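Local atomic coordinates of endoglucanase (Ganoderma lucidum, PDB entry 5D8Z), a protein that probably hydrolyses internal beta-1,4-glucosidic bonds of cellulose, as an endoglucanase of glycoside hydrolase family 5. Residues G46-L51 against N313-Y318; A142-I147 against I157-M162; S204-V209 against D255-P260; S284-M289 against V337-A342. All coordinates share one frame; numbering follows the deposited sequence.

Contact 1 (G46-L51 against N313-Y318); sequences GAWPPL and NFYQGY
The side-chain amide of Asn313 lies flat on an indole face of Trp48, the two planes 21° apart. It sits over the centre of the ring system. The amide carbon CG of Asn313 is 3.9 Å from CD2 of Trp48. On the other face of the amide lies Pro50, whose CB is 3.8 Å from Asn313 CG, so the amide is held between a proline and an aromatic face. Asn313 reaches this place with CG in the crowded position between its own backbone N and carbonyl carbon (chi1 58°). Trp48 meets it with CG anti to the backbone N (chi1 -177°). The indole also extends past the amide: CZ3 of Trp48 is 3.6 Å from the backbone O of Asn313, and CH2 lies 4.1 Å from CE2 of Tyr315. The side chains of Trp48 and Tyr315 cross at about a right angle. Pro50 is the centre of an inverse gamma turn, and Tyr315 to Tyr318 form a type I beta turn. NE1 of Trp48 is hydrogen-bonded to Tyr55 O. Backbone bonds run from Trp48 to Gly31 and from Asn313 to Ala30, which ties both loops to the end of strand 24-30. An alanine for Trp48 has no indole and no N-H for Tyr55 O, and would probably leave the Asn313 amide and this part of the loop less firmly held. The loops after the first and last strands of the TIM barrel are joined by stacking of an amide on an indole and by apolar packing, with the indole N-H satisfied by its own loop.

Contact 2 (A142-I147 against I157-M162); sequences ALWSSI and IIFGVM
Helix 137-149 packs on strand 157-160 as the second half of a beta-alpha-beta crossover of the TIM barrel. The two short axes are nearly antiparallel (170°) and pass 10.9 Å apart. Trp144 carries most of the contact. Its CZ3 rests 3.7 Å from CD1 of Phe159, at the edge of the phenyl ring, and the two side chains slide past each other in opposite directions. Ile147 comes to the same edge, with CG2 4.3 Å from CD1 of Phe159. Within the helix, CD1 of Ile147 lies over one face of the Trp144 indole, toward its rim. Phe140 meets the indole edge-to-face one turn earlier. Further out, Val119 touches Trp144, and Val117 and Val119 touch Ile147, so the neighbouring strand 114-119 shares this layer. Backbone bonds link Phe159 to strand 194-198 on its other flank. Past Met162 the chain leads to Glu164 of the glycan pocket. The indole edge faces two backbone oxygens: CZ2 of Trp144 is 3.3 Å from Gly160 O, and NE1 of Trp144 makes a weak, bent hydrogen bond of 3.3 Å to Val161 O, with an angle of 127° at the hydrogen.

Contact 3 (S204-V209 against D255-P260); sequences SAETFV and DNAWAP
Ser204 OG is the best-held polar side-chain atom here, gripped by one bond. It accepts the backbone N-H of Glu206, with OG of Ser204 3.2 Å from N of Glu206, and so closes an ST turn. The turn presents Ala205 and Glu206 to helix 254-267. CB of Ala205 lies over one face of the Trp258 indole, 4.0 Å from CZ3. The chain of Trp258 starts away from the loop, but its ring swings back to meet it. CB of Ala257 packs 4.1 Å from CA of Glu206. Glu206 runs beside Asn256, both pointing the same way, with carboxylate and amide planes 77° apart. Its CG is anti to the backbone N (chi1 -179°), and the chain bends at chi2. This puts OE1 of Glu206 3.3 Å from CB of Asn256, while CG of Glu206 is 3.5 Å from Asn256 O. An alanine for Glu206 has neither CG nor carboxylate to lie along Asn256, and would probably loosen the loop against the start of helix 254-267. The loop after strand 194-198 is joined to helix 254-267 by van der Waals packing; the Ser204 OG bond shapes the loop, and the Ala205-His235 backbone bond ties it to the end of strand 230-235.

Contact 4 (S284-M289 against V337-A342); sequences SCETFM and VSACLA
The methyl CB of Ala339 lies over one face of the Glu286 carboxylate. OE1 of Glu286 lies 3.4 Å from CB of Ala339, and the carboxylate carbon CD is 3.7 Å from the same CB. The Glu286 side chain runs extended beyond CG, with CG anti to the carbonyl carbon (chi1 -64°). The apolar part is built on Met289. Its CG is anti to the backbone N, and the chain then bends at chi2 and chi3. SD of Met289 comes 3.5 Å from CD2 of Leu341, the two side chains crossing at about a right angle. CG of Met289 packs 3.9 Å from CB of Cys340. Cys340 is bonded to Cys290, the residue after Met289, so the two helices are covalently joined. Cys285 ties helix 283-298 to the loop holding Cys249. Helix 335-341 ends in a wider pi-type turn, where N of Ala342 bonds to Val337 O at 2.9 Å. The short axes run in roughly the same direction, 32° apart and 8.9 Å at closest approach. The Cys290-Cys340 disulfide ties the last helix of the chain to barrel helix 283-298, while Leu341 O bonds to Tyr306 OH of strand 303-312.

The four contacts are spread, without touching, around one eight-stranded TIM barrel. Contacts 2, 3 and 4 follow in series along the chain. Contact 1 spans contacts 2 and 3, and its second segment falls between the two segments of contact 4. Contacts 3 and 4 have the closest centres, about 20 Å apart, and Trp258 of contact 3 packs on helix 283-298, which carries the first segment of contact 4. The centres of contacts 2 and 4 lie about 32 Å apart, and those of contacts 1 and 3 about 31 Å, both pairs across the chain's centre. Contact 1 joins loops after the first and last strands, where the barrel closes; the others fasten outer helices and loops around it.

Contact 1 (G46-L51 against N313-Y318)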
loop_
_atom_site.group_PDB
_atom_site.type_symbol
_atom_site.label_atom_id
_atom_site.label_comp_id
_atom_site.label_asym_id
_atom_site.label_seq_id
_atom_site.Cartn_x
_atom_site.Cartn_y
_atom_site.Cartn_z
ATOM N N GLY A 46 -11.852 -6.552 15.500
ATOM C CA GLY A 46 -10.385 -6.461 15.649
ATOM C C GLY A 46 -9.659 -5.258 15.041
ATOM O O GLY A 46 -8.444 -5.142 15.189
ATOM N N ALA A 47 -10.378 -4.361 14.368
ATOM C CA ALA A 47 -9.781 -3.135 13.863
ATOM C C ALA A 47 -9.358 -2.220 14.996
ATOM O O ALA A 47 -10.148 -1.988 15.916
ATOM C CB ALA A 47 -10.759 -2.401 12.980
ATOM N N TRP A 48 -8.141 -1.666 14.882
ATOM C CA TRP A 48 -7.481 -0.954 15.965
ATOM C C TRP A 48 -6.740 0.254 15.441
ATOM O O TRP A 48 -5.584 0.157 15.055
ATOM C CB TRP A 48 -6.514 -1.877 16.706
ATOM C CG TRP A 48 -5.823 -1.227 17.921
ATOM C CD1 TRP A 48 -6.250 -0.122 18.631
ATOM C CD2 TRP A 48 -4.618 -1.665 18.556
ATOM N NE1 TRP A 48 -5.358 0.171 19.630
ATOM C CE2 TRP A 48 -4.354 -0.763 19.620
ATOM C CE3 TRP A 48 -3.721 -2.707 18.314
ATOM C CZ2 TRP A 48 -3.242 -0.895 20.458
ATOM C CZ3 TRP A 48 -2.612 -2.835 19.148
ATOM C CH2 TRP A 48 -2.383 -1.932 20.209
ATOM N N PRO A 49 -7.401 1.413 15.469
ATOM C CA PRO A 49 -6.878 2.623 14.903
ATOM C C PRO A 49 -5.605 3.046 15.609
ATOM O O PRO A 49 -5.608 3.147 16.832
ATOM C CB PRO A 49 -7.961 3.650 15.211
ATOM C CG PRO A 49 -9.179 2.869 15.491
ATOM C CD PRO A 49 -8.672 1.650 16.154
ATOM N N PRO A 50 -4.534 3.315 14.850
ATOM C CA PRO A 50 -3.274 3.794 15.377
ATOM C C PRO A 50 -3.288 5.291 15.594
ATOM O O PRO A 50 -2.500 6.014 15.009
ATOM C CB PRO A 50 -2.278 3.395 14.293
ATOM C CG PRO A 50 -3.065 3.464 13.034
ATOM C CD PRO A 50 -4.463 3.072 13.399
ATOM N N LEU A 51 -4.186 5.747 16.447
ATOM C CA LEU A 51 -4.243 7.148 16.862
ATOM C C LEU A 51 -4.380 7.188 18.368
ATOM O O LEU A 51 -5.168 6.440 18.909
ATOM C CB LEU A 51 -5.460 7.843 16.236
ATOM C CG LEU A 51 -5.338 8.094 14.737
ATOM C CD1 LEU A 51 -6.647 8.482 14.087
ATOM C CD2 LEU A 51 -4.321 9.178 14.487
ATOM N N ASN A 313 0.597 0.719 14.972
ATOM C CA ASN A 313 0.605 0.118 16.289
ATOM C C ASN A 313 0.875 -1.358 16.352
ATOM O O ASN A 313 0.128 -2.142 16.887
ATOM C CB ASN A 313 -0.554 0.611 17.185
ATOM C CG ASN A 313 -1.873 0.357 16.600
ATOM O OD1 ASN A 313 -2.005 -0.501 15.740
ATOM N ND2 ASN A 313 -2.864 1.088 17.052
ATOM N N PHE A 314 2.040 -1.679 15.822
ATOM C CA PHE A 314 2.710 -2.921 16.088
ATOM C C PHE A 314 3.478 -2.750 17.386
ATOM O O PHE A 314 4.016 -1.705 17.634
ATOM C CB PHE A 314 3.668 -3.248 14.924
ATOM C CG PHE A 314 2.986 -3.887 13.731
ATOM C CD1 PHE A 314 2.717 -5.252 13.714
ATOM C CD2 PHE A 314 2.608 -3.135 12.637
ATOM C CE1 PHE A 314 2.080 -5.845 12.639
ATOM C CE2 PHE A 314 1.968 -3.729 11.556
ATOM C CZ PHE A 314 1.699 -5.084 11.565
ATOM N N TYR A 315 3.518 -3.791 18.209
ATOM C CA TYR A 315 4.376 -3.826 19.409
ATOM C C TYR A 315 5.864 -3.772 19.046
ATOM O O TYR A 315 6.235 -3.900 17.882
ATOM C CB TYR A 315 4.081 -5.083 20.223
ATOM C CG TYR A 315 2.640 -5.172 20.716
ATOM C CD1 TYR A 315 1.901 -6.365 20.577
ATOM C CD2 TYR A 315 2.012 -4.072 21.318
ATOM C CE1 TYR A 315 0.588 -6.459 21.029
ATOM C CE2 TYR A 315 0.698 -4.152 21.772
ATOM C CZ TYR A 315 -0.010 -5.346 21.624
ATOM O OH TYR A 315 -1.311 -5.433 22.057
ATOM N N GLN A 316 6.723 -3.561 20.030
ATOM C CA GLN A 316 8.125 -3.280 19.717
ATOM C C GLN A 316 8.816 -4.504 19.096
ATOM O O GLN A 316 9.540 -4.396 18.103
ATOM C CB GLN A 316 8.861 -2.808 20.969
ATOM C CG GLN A 316 10.192 -2.093 20.712
ATOM C CD GLN A 316 11.067 -1.970 21.980
ATOM O OE1 GLN A 316 12.167 -1.410 21.933
ATOM N NE2 GLN A 316 10.572 -2.490 23.115
ATOM N N GLY A 317 8.548 -5.676 19.657
ATOM C CA GLY A 317 9.193 -6.902 19.212
ATOM C C GLY A 317 8.708 -7.451 17.886
ATOM O O GLY A 317 9.067 -8.548 17.474
ATOM N N TYR A 318 7.872 -6.698 17.202
ATOM C CA TYR A 318 7.416 -7.129 15.910
ATOM C C TYR A 318 8.620 -7.285 14.961
ATOM O O TYR A 318 9.551 -6.472 14.933
ATOM C CB TYR A 318 6.395 -6.145 15.373
ATOM C CG TYR A 318 5.994 -6.465 13.980
ATOM C CD1 TYR A 318 5.427 -7.702 13.664
ATOM C CD2 TYR A 318 6.192 -5.543 12.961
ATOM C CE1 TYR A 318 5.059 -8.006 12.356
ATOM C CE2 TYR A 318 5.810 -5.828 11.662
ATOM C CZ TYR A 318 5.258 -7.060 11.362
ATOM O OH TYR A 318 4.912 -7.304 10.075
#

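Contact 2 (A142-I147 against I157-M162)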
loop_
_atom_site.group_PDB
_atom_site.type_symbol
_atom_site.label_atom_id
_atom_site.label_comp_id
_atom_site.label_asym_id
_atom_site.label_seq_id
_atom_site.Cartn_x
_atom_site.Cartn_y
_atom_site.Cartn_z
ATOM N N ALA A 142 -18.774 0.446 -6.659
ATOM C CA ALA A 142 -19.521 1.259 -5.722
ATOM C C ALA A 142 -18.636 1.731 -4.567
ATOM O O ALA A 142 -18.629 2.930 -4.227
ATOM C CB ALA A 142 -20.695 0.469 -5.169
ATOM N N LEU A 143 -17.901 0.795 -3.968
ATOM C CA LEU A 143 -17.054 1.123 -2.847
ATOM C C LEU A 143 -16.119 2.249 -3.185
ATOM O O LEU A 143 -16.025 3.264 -2.475
ATOM C CB LEU A 143 -16.230 -0.075 -2.411
ATOM C CG LEU A 143 -15.271 0.270 -1.268
ATOM C CD1 LEU A 143 -16.068 0.657 -0.024
ATOM C CD2 LEU A 143 -14.314 -0.887 -0.986
ATOM N N TRP A 144 -15.418 2.066 -4.279
ATOM C CA TRP A 144 -14.480 3.079 -4.692
ATOM C C TRP A 144 -15.123 4.393 -5.121
ATOM O O TRP A 144 -14.522 5.430 -4.967
ATOM C CB TRP A 144 -13.584 2.531 -5.780
ATOM C CG TRP A 144 -12.558 1.717 -5.208
ATOM C CD1 TRP A 144 -12.437 0.370 -5.292
ATOM C CD2 TRP A 144 -11.483 2.181 -4.395
ATOM N NE1 TRP A 144 -11.315 -0.040 -4.609
ATOM C CE2 TRP A 144 -10.723 1.062 -4.030
ATOM C CE3 TRP A 144 -11.074 3.447 -3.956
ATOM C CZ2 TRP A 144 -9.576 1.169 -3.259
ATOM C CZ3 TRP A 144 -9.953 3.544 -3.184
ATOM C CH2 TRP A 144 -9.213 2.417 -2.844
ATOM N N SER A 145 -16.335 4.371 -5.638
ATOM C CA SER A 145 -16.976 5.616 -5.957
ATOM C C SER A 145 -17.073 6.407 -4.661
ATOM O O SER A 145 -16.676 7.577 -4.608
ATOM C CB SER A 145 -18.362 5.384 -6.557
ATOM O OG SER A 145 -18.917 6.593 -7.059
ATOM N N SER A 146 -17.572 5.770 -3.611
ATOM C CA SER A 146 -17.793 6.473 -2.369
ATOM C C SER A 146 -16.507 6.986 -1.768
ATOM O O SER A 146 -16.468 8.125 -1.282
ATOM C CB SER A 146 -18.436 5.564 -1.348
ATOM O OG SER A 146 -19.581 4.959 -1.897
ATOM N N ILE A 147 -15.469 6.148 -1.760
ATOM C CA ILE A 147 -14.182 6.556 -1.207
ATOM C C ILE A 147 -13.697 7.768 -1.981
ATOM O O ILE A 147 -13.334 8.802 -1.397
ATOM C CB ILE A 147 -13.131 5.428 -1.292
ATOM C CG1 ILE A 147 -13.503 4.315 -0.290
ATOM C CG2 ILE A 147 -11.734 5.970 -1.007
ATOM C CD1 ILE A 147 -12.678 3.054 -0.365
ATOM N N ILE A 157 -4.048 12.651 -2.130
ATOM C CA ILE A 157 -4.520 11.281 -2.006
ATOM C C ILE A 157 -4.127 10.373 -3.194
ATOM O O ILE A 157 -3.944 10.823 -4.329
ATOM C CB ILE A 157 -6.031 11.251 -1.813
ATOM C CG1 ILE A 157 -6.446 12.196 -0.688
ATOM C CG2 ILE A 157 -6.487 9.853 -1.437
ATOM C CD1 ILE A 157 -6.112 11.680 0.689
ATOM N N ILE A 158 -3.949 9.095 -2.897
ATOM C CA ILE A 158 -3.473 8.098 -3.843
ATOM C C ILE A 158 -4.293 6.885 -3.531
ATOM O O ILE A 158 -4.223 6.377 -2.441
ATOM C CB ILE A 158 -2.012 7.733 -3.566
ATOM C CG1 ILE A 158 -1.083 8.837 -4.074
ATOM C CG2 ILE A 158 -1.637 6.375 -4.159
ATOM C CD1 ILE A 158 0.369 8.718 -3.617
ATOM N N PHE A 159 -5.083 6.423 -4.478
ATOM C CA PHE A 159 -6.033 5.361 -4.200
ATOM C C PHE A 159 -5.399 4.017 -4.483
ATOM O O PHE A 159 -5.046 3.721 -5.629
ATOM C CB PHE A 159 -7.264 5.505 -5.058
ATOM C CG PHE A 159 -7.914 6.824 -4.962
ATOM C CD1 PHE A 159 -8.917 7.033 -4.057
ATOM C CD2 PHE A 159 -7.581 7.838 -5.842
ATOM C CE1 PHE A 159 -9.571 8.263 -3.983
ATOM C CE2 PHE A 159 -8.241 9.062 -5.808
ATOM C CZ PHE A 159 -9.237 9.283 -4.867
ATOM N N GLY A 160 -5.266 3.204 -3.439
ATOM C CA GLY A 160 -4.723 1.860 -3.605
ATOM C C GLY A 160 -5.851 0.851 -3.734
ATOM O O GLY A 160 -6.444 0.411 -2.715
ATOM N N VAL A 161 -6.118 0.465 -4.980
ATOM C CA VAL A 161 -7.316 -0.281 -5.334
ATOM C C VAL A 161 -7.469 -1.523 -4.484
ATOM O O VAL A 161 -8.529 -1.764 -3.935
ATOM C CB VAL A 161 -7.301 -0.690 -6.826
ATOM C CG1 VAL A 161 -8.409 -1.673 -7.135
ATOM C CG2 VAL A 161 -7.466 0.526 -7.724
ATOM N N MET A 162 -6.415 -2.312 -4.363
ATOM C CA MET A 162 -6.522 -3.520 -3.597
ATOM C C MET A 162 -5.187 -4.053 -3.173
ATOM O O MET A 162 -4.266 -4.142 -3.967
ATOM C CB MET A 162 -7.211 -4.594 -4.418
ATOM C CG MET A 162 -7.298 -5.948 -3.716
ATOM S SD MET A 162 -8.241 -5.949 -2.180
ATOM C CE MET A 162 -9.801 -5.289 -2.755
#

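Contact 3 (S204-V209 against D255-P260)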
loop_
_atom_site.group_PDB
_atom_site.type_symbol
_atom_site.label_atom_id
_atom_site.label_comp_id
_atom_site.label_asym_id
_atom_site.label_seq_id
_atom_site.Cartn_x
_atom_site.Cartn_y
_atom_site.Cartn_z
ATOM N N SER A 204 3.669 -9.782 -5.975
ATOM C CA SER A 204 5.098 -9.923 -5.931
ATOM C C SER A 204 5.653 -9.195 -7.159
ATOM O O SER A 204 5.120 -9.331 -8.267
ATOM C CB SER A 204 5.474 -11.390 -5.939
ATOM O OG SER A 204 6.829 -11.563 -6.261
ATOM N N ALA A 205 6.686 -8.396 -6.937
ATOM C CA ALA A 205 7.423 -7.734 -8.015
ATOM C C ALA A 205 8.199 -8.699 -8.909
ATOM O O ALA A 205 8.515 -8.372 -10.041
ATOM C CB ALA A 205 8.402 -6.729 -7.431
ATOM N N GLU A 206 8.543 -9.861 -8.374
ATOM C CA GLU A 206 9.305 -10.867 -9.100
ATOM C C GLU A 206 8.496 -11.529 -10.203
ATOM O O GLU A 206 9.023 -11.848 -11.247
ATOM C CB GLU A 206 9.792 -11.924 -8.124
ATOM C CG GLU A 206 10.634 -13.031 -8.718
ATOM C CD GLU A 206 11.719 -13.478 -7.752
ATOM O OE1 GLU A 206 12.369 -12.588 -7.144
ATOM O OE2 GLU A 206 11.938 -14.701 -7.591
ATOM N N THR A 207 7.212 -11.751 -9.975
ATOM C CA THR A 207 6.382 -12.444 -10.965
ATOM C C THR A 207 5.451 -11.501 -11.694
ATOM O O THR A 207 4.678 -11.946 -12.523
ATOM C CB THR A 207 5.496 -13.478 -10.278
ATOM O OG1 THR A 207 4.654 -12.784 -9.337
ATOM C CG2 THR A 207 6.358 -14.498 -9.556
ATOM N N PHE A 208 5.510 -10.212 -11.380
ATOM C CA PHE A 208 4.545 -9.272 -11.906
ATOM C C PHE A 208 4.376 -9.295 -13.410
ATOM O O PHE A 208 3.265 -9.139 -13.896
ATOM C CB PHE A 208 4.895 -7.852 -11.502
ATOM C CG PHE A 208 3.779 -6.873 -11.738
ATOM C CD1 PHE A 208 2.728 -6.792 -10.849
ATOM C CD2 PHE A 208 3.778 -6.048 -12.856
ATOM C CE1 PHE A 208 1.692 -5.911 -11.064
ATOM C CE2 PHE A 208 2.750 -5.152 -13.073
ATOM C CZ PHE A 208 1.703 -5.079 -12.173
ATOM N N VAL A 209 5.475 -9.452 -14.143
ATOM C CA VAL A 209 5.439 -9.596 -15.610
ATOM C C VAL A 209 5.252 -11.067 -16.023
ATOM O O VAL A 209 4.425 -11.366 -16.899
ATOM C CB VAL A 209 6.730 -9.053 -16.267
ATOM C CG1 VAL A 209 6.624 -9.113 -17.788
ATOM C CG2 VAL A 209 7.031 -7.626 -15.798
ATOM N N ASP A 255 18.527 -8.655 -8.946
ATOM C CA ASP A 255 18.719 -9.635 -10.020
ATOM C C ASP A 255 17.423 -10.278 -10.489
ATOM O O ASP A 255 17.180 -10.381 -11.694
ATOM C CB ASP A 255 19.671 -10.753 -9.576
ATOM C CG ASP A 255 21.149 -10.357 -9.663
ATOM O OD1 ASP A 255 21.440 -9.182 -9.960
ATOM O OD2 ASP A 255 22.018 -11.240 -9.434
ATOM N N ASN A 256 16.596 -10.715 -9.535
ATOM C CA ASN A 256 15.382 -11.487 -9.847
ATOM C C ASN A 256 14.081 -10.687 -9.928
ATOM O O ASN A 256 13.068 -11.220 -10.396
ATOM C CB ASN A 256 15.227 -12.626 -8.843
ATOM C CG ASN A 256 16.377 -13.620 -8.910
ATOM O OD1 ASN A 256 17.354 -13.421 -9.647
ATOM N ND2 ASN A 256 16.268 -14.699 -8.136
ATOM N N ALA A 257 14.116 -9.416 -9.506
ATOM C CA ALA A 257 12.908 -8.619 -9.415
ATOM C C ALA A 257 13.014 -7.216 -9.986
ATOM O O ALA A 257 12.341 -6.909 -10.953
ATOM C CB ALA A 257 12.459 -8.564 -7.980
ATOM N N TRP A 258 13.844 -6.357 -9.408
ATOM C CA TRP A 258 13.825 -4.952 -9.813
ATOM C C TRP A 258 14.473 -4.709 -11.152
ATOM O O TRP A 258 14.037 -3.825 -11.879
ATOM C CB TRP A 258 14.461 -4.042 -8.775
ATOM C CG TRP A 258 13.924 -4.252 -7.459
ATOM C CD1 TRP A 258 14.570 -4.791 -6.420
ATOM C CD2 TRP A 258 12.594 -3.971 -7.013
ATOM N NE1 TRP A 258 13.751 -4.848 -5.328
ATOM C CE2 TRP A 258 12.521 -4.355 -5.667
ATOM C CE3 TRP A 258 11.458 -3.430 -7.619
ATOM C CZ2 TRP A 258 11.359 -4.224 -4.914
ATOM C CZ3 TRP A 258 10.311 -3.289 -6.868
ATOM C CH2 TRP A 258 10.271 -3.682 -5.525
ATOM N N ALA A 259 15.516 -5.461 -11.481
ATOM C CA ALA A 259 16.140 -5.318 -12.816
ATOM C C ALA A 259 15.162 -5.696 -13.916
ATOM O O ALA A 259 14.801 -4.809 -14.706
ATOM C CB ALA A 259 17.424 -6.131 -12.939
ATOM N N PRO A 260 14.692 -6.984 -13.955
ATOM C CA PRO A 260 13.745 -7.370 -15.018
ATOM C C PRO A 260 12.558 -6.441 -15.037
ATOM O O PRO A 260 12.074 -6.019 -16.102
ATOM C CB PRO A 260 13.295 -8.779 -14.611
ATOM C CG PRO A 260 14.393 -9.291 -13.765
ATOM C CD PRO A 260 14.854 -8.086 -12.994
#

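Contact 4 (S284-M289 against V337-A342)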
loop_
_atom_site.group_PDB
_atom_site.type_symbol
_atom_site.label_atom_id
_atom_site.label_comp_id
_atom_site.label_asym_id
_atom_site.label_seq_id
_atom_site.Cartn_x
_atom_site.Cartn_y
_atom_site.Cartn_z
ATOM N N SER A 284 22.223 -8.080 8.464
ATOM C CA SER A 284 22.026 -8.659 7.123
ATOM C C SER A 284 21.014 -7.871 6.316
ATOM O O SER A 284 21.135 -7.698 5.106
ATOM C CB SER A 284 21.541 -10.105 7.242
ATOM O OG SER A 284 20.218 -10.137 7.757
ATOM N N CYS A 285 20.015 -7.378 7.008
ATOM C CA CYS A 285 19.034 -6.562 6.373
ATOM C C CYS A 285 19.481 -5.118 6.117
ATOM O O CYS A 285 19.048 -4.518 5.161
ATOM C CB CYS A 285 17.733 -6.609 7.164
ATOM S SG CYS A 285 16.409 -6.920 5.995
ATOM N N GLU A 286 20.337 -4.549 6.947
ATOM C CA GLU A 286 20.777 -3.181 6.688
ATOM C C GLU A 286 21.647 -3.188 5.438
ATOM O O GLU A 286 21.582 -2.282 4.611
ATOM C CB GLU A 286 21.527 -2.576 7.878
ATOM C CG GLU A 286 20.680 -2.406 9.141
ATOM C CD GLU A 286 21.465 -1.864 10.344
ATOM O OE1 GLU A 286 22.484 -1.162 10.136
ATOM O OE2 GLU A 286 21.049 -2.118 11.502
ATOM N N THR A 287 22.442 -4.230 5.258
ATOM C CA THR A 287 23.257 -4.251 4.066
ATOM C C THR A 287 22.326 -4.472 2.880
ATOM O O THR A 287 22.277 -3.641 1.996
ATOM C CB THR A 287 24.518 -5.177 4.128
ATOM O OG1 THR A 287 24.697 -5.831 2.872
ATOM C CG2 THR A 287 24.482 -6.238 5.248
ATOM N N PHE A 288 21.515 -5.519 2.892
ATOM C CA PHE A 288 20.696 -5.834 1.702
ATOM C C PHE A 288 19.603 -4.823 1.348
ATOM O O PHE A 288 19.273 -4.668 0.201
ATOM C CB PHE A 288 20.039 -7.204 1.825
ATOM C CG PHE A 288 20.962 -8.360 1.571
ATOM C CD1 PHE A 288 21.638 -8.475 0.369
ATOM C CD2 PHE A 288 21.108 -9.368 2.517
ATOM C CE1 PHE A 288 22.460 -9.563 0.122
ATOM C CE2 PHE A 288 21.935 -10.456 2.281
ATOM C CZ PHE A 288 22.611 -10.556 1.080
ATOM N N MET A 289 19.022 -4.156 2.330
ATOM C CA MET A 289 17.965 -3.181 2.063
ATOM C C MET A 289 18.546 -1.907 1.460
ATOM O O MET A 289 17.913 -1.256 0.626
ATOM C CB MET A 289 17.230 -2.842 3.364
ATOM C CG MET A 289 16.225 -1.707 3.296
ATOM S SD MET A 289 14.903 -2.103 2.161
ATOM C CE MET A 289 14.082 -3.325 3.178
ATOM N N VAL A 337 15.136 1.760 9.708
ATOM C CA VAL A 337 14.696 3.040 9.228
ATOM C C VAL A 337 15.836 4.060 9.215
ATOM O O VAL A 337 15.942 4.863 8.273
ATOM C CB VAL A 337 13.529 3.576 10.068
ATOM C CG1 VAL A 337 13.147 4.981 9.618
ATOM C CG2 VAL A 337 12.340 2.661 9.932
ATOM N N SER A 338 16.666 4.058 10.255
ATOM C CA SER A 338 17.724 5.069 10.346
ATOM C C SER A 338 18.978 4.668 9.571
ATOM O O SER A 338 19.667 5.517 9.044
ATOM C CB SER A 338 18.070 5.383 11.795
ATOM O OG SER A 338 18.637 4.256 12.420
ATOM N N ALA A 339 19.264 3.384 9.482
ATOM C CA ALA A 339 20.370 2.924 8.650
ATOM C C ALA A 339 20.035 2.996 7.158
ATOM O O ALA A 339 20.878 3.400 6.360
ATOM C CB ALA A 339 20.778 1.504 9.025
ATOM N N CYS A 340 18.816 2.618 6.774
ATOM C CA CYS A 340 18.510 2.446 5.353
ATOM C C CYS A 340 17.311 3.205 4.754
ATOM O O CYS A 340 17.465 3.898 3.762
ATOM C CB CYS A 340 18.397 0.950 5.050
ATOM S SG CYS A 340 20.012 0.115 4.984
ATOM N N LEU A 341 16.133 3.084 5.345
ATOM C CA LEU A 341 14.916 3.460 4.651
ATOM C C LEU A 341 14.648 4.932 4.637
ATOM O O LEU A 341 13.936 5.396 3.767
ATOM C CB LEU A 341 13.706 2.776 5.255
ATOM C CG LEU A 341 13.632 1.263 5.251
ATOM C CD1 LEU A 341 12.374 0.833 5.983
ATOM C CD2 LEU A 341 13.586 0.719 3.836
ATOM N N ALA A 342 15.170 5.677 5.600
ATOM C CA ALA A 342 14.894 7.124 5.635
ATOM C C ALA A 342 15.628 7.858 4.522
ATOM O O ALA A 342 16.840 7.777 4.418
ATOM C CB ALA A 342 15.255 7.719 6.979
#